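Long-range contact in putative hyaluronoglucosaminidase (Clostridium perfringens, PDB 6PWI), which probably acts as a hexosaminidase of glycoside hydrolase family 84, this fragment carrying the catalytic barrel of a longer, probably cell-wall-anchored protein: residues Y220-Y229 and W253-N264. Numbering follows the deposited sequence.
Sequences YHSLKWREPY and WTIHPFLKDGMN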
ATOM      1  N   TYR A 220     -11.155  -9.556  20.665  1.00 40.73           N
ATOM      2  CA  TYR A 220     -10.655  -8.797  21.802  1.00 39.74           C
ATOM      3  C   TYR A 220     -10.544  -7.307  21.499  1.00 39.19           C
ATOM      4  O   TYR A 220     -10.277  -6.529  22.407  1.00 39.10           O
ATOM      5  CB  TYR A 220      -9.363  -9.404  22.351  1.00 39.95           C
ATOM      6  CG  TYR A 220      -9.576 -10.776  22.933  1.00 41.49           C
ATOM      7  CD1 TYR A 220     -10.071 -10.939  24.220  1.00 41.12           C
ATOM      8  CD2 TYR A 220      -9.339 -11.914  22.174  1.00 41.01           C
ATOM      9  CE1 TYR A 220     -10.301 -12.201  24.747  1.00 41.34           C
ATOM     10  CE2 TYR A 220      -9.564 -13.181  22.684  1.00 40.59           C
ATOM     11  CZ  TYR A 220     -10.045 -13.325  23.975  1.00 42.56           C
ATOM     12  OH  TYR A 220     -10.250 -14.582  24.468  1.00 43.93           O
ATOM     13  N   HIS A 221     -10.750  -6.921  20.237  1.00 40.44           N
ATOM     14  CA  HIS A 221     -10.732  -5.513  19.872  1.00 41.93           C
ATOM     15  C   HIS A 221     -12.171  -5.025  19.722  1.00 42.78           C
ATOM     16  O   HIS A 221     -12.424  -3.867  19.401  1.00 40.89           O
ATOM     17  CB  HIS A 221      -9.841  -5.289  18.639  1.00 42.90           C
ATOM     18  CG  HIS A 221     -10.558  -5.396  17.336  1.00 46.08           C
ATOM     19  ND1 HIS A 221     -11.233  -6.535  16.958  1.00 48.02           N
ATOM     20  CD2 HIS A 221     -10.714  -4.512  16.328  1.00 49.23           C
ATOM     21  CE1 HIS A 221     -11.783  -6.349  15.777  1.00 48.57           C
ATOM     22  NE2 HIS A 221     -11.480  -5.115  15.367  1.00 50.86           N
ATOM     23  N   SER A 222     -13.114  -5.928  19.998  1.00 45.38           N
ATOM     24  CA  SER A 222     -14.513  -5.722  19.674  1.00 53.39           C
ATOM     25  C   SER A 222     -15.328  -6.844  20.307  1.00 59.50           C
ATOM     26  O   SER A 222     -14.995  -8.011  20.118  1.00 80.01           O
ATOM     27  CB  SER A 222     -14.683  -5.721  18.171  1.00 52.82           C
ATOM     28  OG  SER A 222     -16.051  -5.640  17.809  1.00 53.02           O
ATOM     29  N   LEU A 223     -16.402  -6.495  21.026  1.00 55.95           N
ATOM     30  CA  LEU A 223     -17.279  -7.466  21.678  1.00 53.10           C
ATOM     31  C   LEU A 223     -16.698  -7.909  23.020  1.00 48.05           C
ATOM     32  O   LEU A 223     -17.338  -7.741  24.052  1.00 46.86           O
ATOM     33  CB  LEU A 223     -17.594  -8.669  20.773  1.00 53.14           C
ATOM     34  CG  LEU A 223     -19.031  -8.766  20.247  1.00 57.05           C
ATOM     35  CD1 LEU A 223     -19.214 -10.006  19.382  1.00 55.32           C
ATOM     36  CD2 LEU A 223     -20.044  -8.774  21.385  1.00 54.03           C
ATOM     37  N   LYS A 224     -15.491  -8.479  22.996  1.00 43.31           N
ATOM     38  CA  LYS A 224     -14.789  -8.834  24.217  1.00 42.52           C
ATOM     39  C   LYS A 224     -13.692  -7.806  24.483  1.00 39.97           C
ATOM     40  O   LYS A 224     -12.638  -8.148  25.012  1.00 39.04           O
ATOM     41  CB  LYS A 224     -14.193 -10.245  24.126  1.00 45.26           C
ATOM     42  CG  LYS A 224     -15.184 -11.402  24.055  1.00 46.62           C
ATOM     43  CD  LYS A 224     -14.572 -12.706  24.538  1.00 50.50           C
ATOM     44  CE  LYS A 224     -15.432 -13.929  24.293  1.00 53.35           C
ATOM     45  NZ  LYS A 224     -15.290 -14.434  22.904  1.00 56.52           N
ATOM     46  N   TRP A 225     -13.955  -6.542  24.130  1.00 39.40           N
ATOM     47  CA  TRP A 225     -12.943  -5.505  24.263  1.00 39.92           C
ATOM     48  C   TRP A 225     -12.568  -5.271  25.724  1.00 39.91           C
ATOM     49  O   TRP A 225     -11.475  -4.783  26.002  1.00 39.19           O
ATOM     50  CB  TRP A 225     -13.348  -4.204  23.560  1.00 38.07           C
ATOM     51  CG  TRP A 225     -14.556  -3.515  24.118  1.00 36.69           C
ATOM     52  CD1 TRP A 225     -15.828  -3.581  23.627  1.00 37.16           C
ATOM     53  CD2 TRP A 225     -14.612  -2.623  25.249  1.00 35.62           C
ATOM     54  NE1 TRP A 225     -16.671  -2.802  24.375  1.00 36.83           N
ATOM     55  CE2 TRP A 225     -15.956  -2.206  25.381  1.00 36.06           C
ATOM     56  CE3 TRP A 225     -13.670  -2.142  26.168  1.00 34.88           C
ATOM     57  CZ2 TRP A 225     -16.373  -1.332  26.387  1.00 35.34           C
ATOM     58  CZ3 TRP A 225     -14.082  -1.277  27.160  1.00 34.44           C
ATOM     59  CH2 TRP A 225     -15.416  -0.880  27.269  1.00 34.32           C
ATOM     60  N   ARG A 226     -13.475  -5.631  26.643  1.00 41.44           N
ATOM     61  CA  ARG A 226     -13.256  -5.417  28.065  1.00 42.18           C
ATOM     62  C   ARG A 226     -12.170  -6.359  28.578  1.00 42.41           C
ATOM     63  O   ARG A 226     -11.343  -5.961  29.398  1.00 40.74           O
ATOM     64  CB  ARG A 226     -14.560  -5.592  28.847  1.00 41.51           C
ATOM     65  CG  ARG A 226     -15.441  -4.355  28.834  1.00 40.23           C
ATOM     66  CD  ARG A 226     -16.846  -4.731  29.247  1.00 42.25           C
ATOM     67  NE  ARG A 226     -17.704  -3.557  29.189  1.00 43.85           N
ATOM     68  CZ  ARG A 226     -18.681  -3.375  28.307  1.00 44.14           C
ATOM     69  NH1 ARG A 226     -18.946  -4.311  27.413  1.00 41.69           N
ATOM     70  NH2 ARG A 226     -19.398  -2.264  28.332  1.00 43.66           N
ATOM     71  N   GLU A 227     -12.176  -7.592  28.063  1.00 43.19           N
ATOM     72  CA  GLU A 227     -11.313  -8.654  28.553  1.00 46.13           C
ATOM     73  C   GLU A 227      -9.900  -8.486  27.999  1.00 42.72           C
ATOM     74  O   GLU A 227      -9.723  -8.265  26.804  1.00 45.25           O
ATOM     75  CB  GLU A 227     -11.905 -10.010  28.171  1.00 53.47           C
ATOM     76  CG  GLU A 227     -13.350 -10.166  28.624  1.00 64.26           C
ATOM     77  CD  GLU A 227     -14.056 -11.436  28.178  1.00 72.22           C
ATOM     78  OE1 GLU A 227     -13.375 -12.349  27.650  1.00 75.14           O
ATOM     79  OE2 GLU A 227     -15.291 -11.512  28.361  1.00 78.18           O
ATOM     80  N   PRO A 228      -8.843  -8.589  28.838  1.00 39.06           N
ATOM     81  CA  PRO A 228      -7.473  -8.586  28.328  1.00 37.25           C
ATOM     82  C   PRO A 228      -7.261  -9.684  27.284  1.00 36.38           C
ATOM     83  O   PRO A 228      -7.919 -10.720  27.317  1.00 35.92           O
ATOM     84  CB  PRO A 228      -6.620  -8.854  29.580  1.00 36.13           C
ATOM     85  CG  PRO A 228      -7.485  -8.400  30.740  1.00 35.71           C
ATOM     86  CD  PRO A 228      -8.908  -8.682  30.307  1.00 36.77           C
ATOM     87  N   TYR A 229      -6.350  -9.431  26.339  1.00 35.49           N
ATOM     88  CA  TYR A 229      -5.904 -10.433  25.385  1.00 34.23           C
ATOM     89  C   TYR A 229      -5.278 -11.592  26.159  1.00 34.58           C
ATOM     90  O   TYR A 229      -4.543 -11.358  27.114  1.00 34.49           O
ATOM     91  CB  TYR A 229      -4.840  -9.839  24.451  1.00 33.60           C
ATOM     92  CG  TYR A 229      -5.337  -9.183  23.185  1.00 31.10           C
ATOM     93  CD1 TYR A 229      -5.739  -9.945  22.096  1.00 30.76           C
ATOM     94  CD2 TYR A 229      -5.375  -7.803  23.058  1.00 30.77           C
ATOM     95  CE1 TYR A 229      -6.188  -9.359  20.922  1.00 30.32           C
ATOM     96  CE2 TYR A 229      -5.825  -7.200  21.892  1.00 30.96           C
ATOM     97  CZ  TYR A 229      -6.234  -7.978  20.819  1.00 30.67           C
ATOM     98  OH  TYR A 229      -6.691  -7.398  19.669  1.00 27.90           O
ATOM     99  N   TRP A 253      -3.266  -0.113  16.942  1.00 23.74           N
ATOM    100  CA  TRP A 253      -4.297  -1.011  17.436  1.00 23.23           C
ATOM    101  C   TRP A 253      -5.626  -0.266  17.440  1.00 23.05           C
ATOM    102  O   TRP A 253      -5.628   0.950  17.599  1.00 24.36           O
ATOM    103  CB  TRP A 253      -3.922  -1.547  18.825  1.00 23.21           C
ATOM    104  CG  TRP A 253      -4.804  -2.679  19.266  1.00 23.55           C
ATOM    105  CD1 TRP A 253      -4.757  -3.976  18.837  1.00 22.84           C
ATOM    106  CD2 TRP A 253      -5.896  -2.602  20.200  1.00 22.59           C
ATOM    107  NE1 TRP A 253      -5.740  -4.711  19.440  1.00 22.26           N
ATOM    108  CE2 TRP A 253      -6.456  -3.898  20.281  1.00 22.38           C
ATOM    109  CE3 TRP A 253      -6.450  -1.574  20.973  1.00 22.56           C
ATOM    110  CZ2 TRP A 253      -7.539  -4.188  21.112  1.00 21.96           C
ATOM    111  CZ3 TRP A 253      -7.518  -1.863  21.797  1.00 22.71           C
ATOM    112  CH2 TRP A 253      -8.054  -3.153  21.861  1.00 22.22           C
ATOM    113  N   THR A 254      -6.743  -0.984  17.254  1.00 22.74           N
ATOM    114  CA  THR A 254      -8.056  -0.350  17.164  1.00 22.94           C
ATOM    115  C   THR A 254      -9.080  -1.071  18.041  1.00 22.49           C
ATOM    116  O   THR A 254      -8.879  -2.227  18.405  1.00 21.97           O
ATOM    117  CB  THR A 254      -8.575  -0.291  15.718  1.00 22.52           C
ATOM    118  OG1 THR A 254      -8.641  -1.616  15.184  1.00 22.26           O
ATOM    119  CG2 THR A 254      -7.735   0.599  14.827  1.00 22.15           C
ATOM    120  N   ILE A 255     -10.197  -0.387  18.328  1.00 22.76           N
ATOM    121  CA  ILE A 255     -11.240  -0.897  19.208  1.00 24.07           C
ATOM    122  C   ILE A 255     -12.617  -0.449  18.709  1.00 25.79           C
ATOM    123  O   ILE A 255     -12.756   0.651  18.180  1.00 27.12           O
ATOM    124  CB  ILE A 255     -10.972  -0.462  20.665  1.00 22.99           C
ATOM    125  CG1 ILE A 255     -11.961  -1.094  21.645  1.00 22.77           C
ATOM    126  CG2 ILE A 255     -10.925   1.057  20.802  1.00 21.87           C
ATOM    127  CD1 ILE A 255     -11.491  -1.048  23.087  1.00 24.35           C
ATOM    128  N   HIS A 256     -13.630  -1.312  18.886  1.00 28.76           N
ATOM    129  CA  HIS A 256     -15.030  -0.990  18.635  1.00 30.15           C
ATOM    130  C   HIS A 256     -15.794  -0.942  19.955  1.00 30.41           C
ATOM    131  O   HIS A 256     -16.408  -1.932  20.339  1.00 33.21           O
ATOM    132  CB  HIS A 256     -15.685  -2.081  17.780  1.00 31.40           C
ATOM    133  CG  HIS A 256     -15.184  -2.130  16.381  1.00 33.79           C
ATOM    134  ND1 HIS A 256     -15.916  -1.631  15.321  1.00 34.02           N
ATOM    135  CD2 HIS A 256     -14.029  -2.607  15.862  1.00 34.40           C
ATOM    136  CE1 HIS A 256     -15.234  -1.804  14.206  1.00 34.41           C
ATOM    137  NE2 HIS A 256     -14.069  -2.397  14.512  1.00 34.53           N
ATOM    138  N   PRO A 257     -15.781   0.176  20.712  1.00 29.84           N
ATOM    139  CA  PRO A 257     -16.474   0.224  22.000  1.00 30.51           C
ATOM    140  C   PRO A 257     -17.931   0.685  22.040  1.00 32.62           C
ATOM    141  O   PRO A 257     -18.463   0.913  23.123  1.00 36.15           O
ATOM    142  CB  PRO A 257     -15.616   1.247  22.750  1.00 29.44           C
ATOM    143  CG  PRO A 257     -15.221   2.235  21.679  1.00 29.53           C
ATOM    144  CD  PRO A 257     -15.026   1.405  20.427  1.00 29.56           C
ATOM    145  N   PHE A 258     -18.594   0.805  20.884  1.00 32.96           N
ATOM    146  CA  PHE A 258     -19.927   1.388  20.884  1.00 32.24           C
ATOM    147  C   PHE A 258     -20.958   0.398  20.356  1.00 34.18           C
ATOM    148  O   PHE A 258     -22.002   0.809  19.851  1.00 36.42           O
ATOM    149  CB  PHE A 258     -19.980   2.689  20.078  1.00 31.18           C
ATOM    150  CG  PHE A 258     -18.990   3.750  20.488  1.00 31.65           C
ATOM    151  CD1 PHE A 258     -19.141   4.437  21.684  1.00 31.62           C
ATOM    152  CD2 PHE A 258     -17.919   4.071  19.670  1.00 30.52           C
ATOM    153  CE1 PHE A 258     -18.233   5.414  22.060  1.00 32.04           C
ATOM    154  CE2 PHE A 258     -17.013   5.051  20.045  1.00 31.52           C
ATOM    155  CZ  PHE A 258     -17.170   5.721  21.240  1.00 31.67           C
ATOM    156  N   LEU A 259     -20.674  -0.900  20.490  1.00 35.36           N
ATOM    157  CA  LEU A 259     -21.652  -1.906  20.102  1.00 37.26           C
ATOM    158  C   LEU A 259     -22.779  -1.941  21.137  1.00 39.87           C
ATOM    159  O   LEU A 259     -22.797  -1.109  22.050  1.00 38.70           O
ATOM    160  CB  LEU A 259     -20.952  -3.262  19.949  1.00 36.07           C
ATOM    161  CG  LEU A 259     -19.831  -3.315  18.909  1.00 36.06           C
ATOM    162  CD1 LEU A 259     -19.085  -4.636  18.984  1.00 35.47           C
ATOM    163  CD2 LEU A 259     -20.360  -3.082  17.502  1.00 33.31           C
ATOM    164  N   LYS A 260     -23.715  -2.896  20.967  1.00 43.10           N
ATOM    165  CA  LYS A 260     -24.871  -3.091  21.835  1.00 45.15           C
ATOM    166  C   LYS A 260     -24.420  -3.287  23.284  1.00 47.83           C
ATOM    167  O   LYS A 260     -24.917  -2.609  24.182  1.00 47.06           O
ATOM    168  CB  LYS A 260     -25.763  -4.242  21.346  1.00 41.59           C
ATOM    169  N   ASP A 261     -23.457  -4.195  23.500  1.00 51.25           N
ATOM    170  CA  ASP A 261     -22.969  -4.500  24.838  1.00 53.91           C
ATOM    171  C   ASP A 261     -21.845  -3.539  25.214  1.00 51.63           C
ATOM    172  O   ASP A 261     -21.164  -3.751  26.211  1.00 51.18           O
ATOM    173  CB  ASP A 261     -22.422  -5.929  24.933  1.00 63.07           C
ATOM    174  CG  ASP A 261     -23.197  -6.968  24.137  1.00 72.47           C
ATOM    175  OD1 ASP A 261     -24.446  -7.005  24.273  1.00 73.16           O
ATOM    176  OD2 ASP A 261     -22.545  -7.738  23.389  1.00 71.65           O
ATOM    177  N   GLY A 262     -21.657  -2.487  24.410  1.00 49.01           N
ATOM    178  CA  GLY A 262     -20.500  -1.619  24.536  1.00 47.13           C
ATOM    179  C   GLY A 262     -20.602  -0.629  25.695  1.00 48.09           C
ATOM    180  O   GLY A 262     -21.496  -0.711  26.536  1.00 49.17           O
ATOM    181  N   MET A 263     -19.647   0.305  25.711  1.00 47.45           N
ATOM    182  CA  MET A 263     -19.556   1.416  26.640  1.00 48.02           C
ATOM    183  C   MET A 263     -20.942   1.816  27.146  1.00 48.33           C
ATOM    184  O   MET A 263     -21.814   2.195  26.366  1.00 47.96           O
ATOM    185  CB  MET A 263     -18.924   2.605  25.914  1.00 49.80           C
ATOM    186  CG  MET A 263     -18.160   3.523  26.818  1.00 51.90           C
ATOM    187  SD  MET A 263     -16.566   2.814  27.232  1.00 55.52           S
ATOM    188  CE  MET A 263     -15.983   4.066  28.372  1.00 54.89           C
ATOM    189  N   ASN A 264     -21.111   1.755  28.471  1.00 50.34           N
ATOM    190  CA  ASN A 264     -22.378   2.013  29.142  1.00 49.36           C
ATOM    191  C   ASN A 264     -22.425   3.463  29.629  1.00 48.13           C
ATOM    192  O   ASN A 264     -21.683   3.857  30.530  1.00 46.20           O
ATOM    193  CB  ASN A 264     -22.599   0.999  30.267  1.00 50.32           C
ATOM    194  CG  ASN A 264     -23.976   1.042  30.895  1.00 53.23           C
ATOM    195  OD1 ASN A 264     -24.737   1.991  30.709  1.00 55.38           O
ATOM    196  ND2 ASN A 264     -24.296   0.014  31.660  1.00 53.12           N
TER
HETATM  197  O   HOH W   1     -18.568  -2.283  21.901  1.00 29.59           O
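Trp253 gives its indole N-H to Tyr229: NE1 lies 2.9 Å from OH, with the hydroxyl almost exactly in the indole plane. With CG anti to the backbone N (chi1 -169°), the indole reaches the phenol, and the two side chains run past each other in opposite senses, Trp253 CZ2 lying 3.6 Å from Tyr229 CE2. The phenol oxygen is also bonded to Asp218. At Thr254 the carbonyl oxygen meets the carbon side of the His221 imidazole, near CB and CD2, while OG1 turns to Phe213 O; His221 ND1 is bonded to Asp218 O. Ile255 leans its CD1 on Trp225 CB at 3.7 Å, just before the backbone N of His256 bonds to His221 O at 2.9 Å. The two histidine side chains run alongside each other, their rings turned nearly perpendicular (89°) in an oblique pair. Pro257 lays CA over one face of the Trp225 indole, whose opposite face carries Arg226 CG. Past it, one water receives a weak bond from Trp225 NE1 and a stronger one from Leu259 N, and donates to His256 O. Leu259, which opens the type I turn ending at Gly262, rests CD1 against Ser222 OG. There Arg226, extended from CG to NE, brings NH1 to within 2.6 Å of Asp261 O; NH2 adds weak bonds to Asp261 O and Gly262 O and a salt bridge to Asp274 on helix 268-286. Met263 SD, 3.9 Å from Trp225 CH2, makes an oblique Met-aromatic contact. The contact thus illustrates how loops following the second and third strands of a TIM barrel can interlock: one cation is shared between turn carbonyls and a carboxylate, and His256, its backbone held by His221 O and the water, lies beside Asp299, the predicted proton donor.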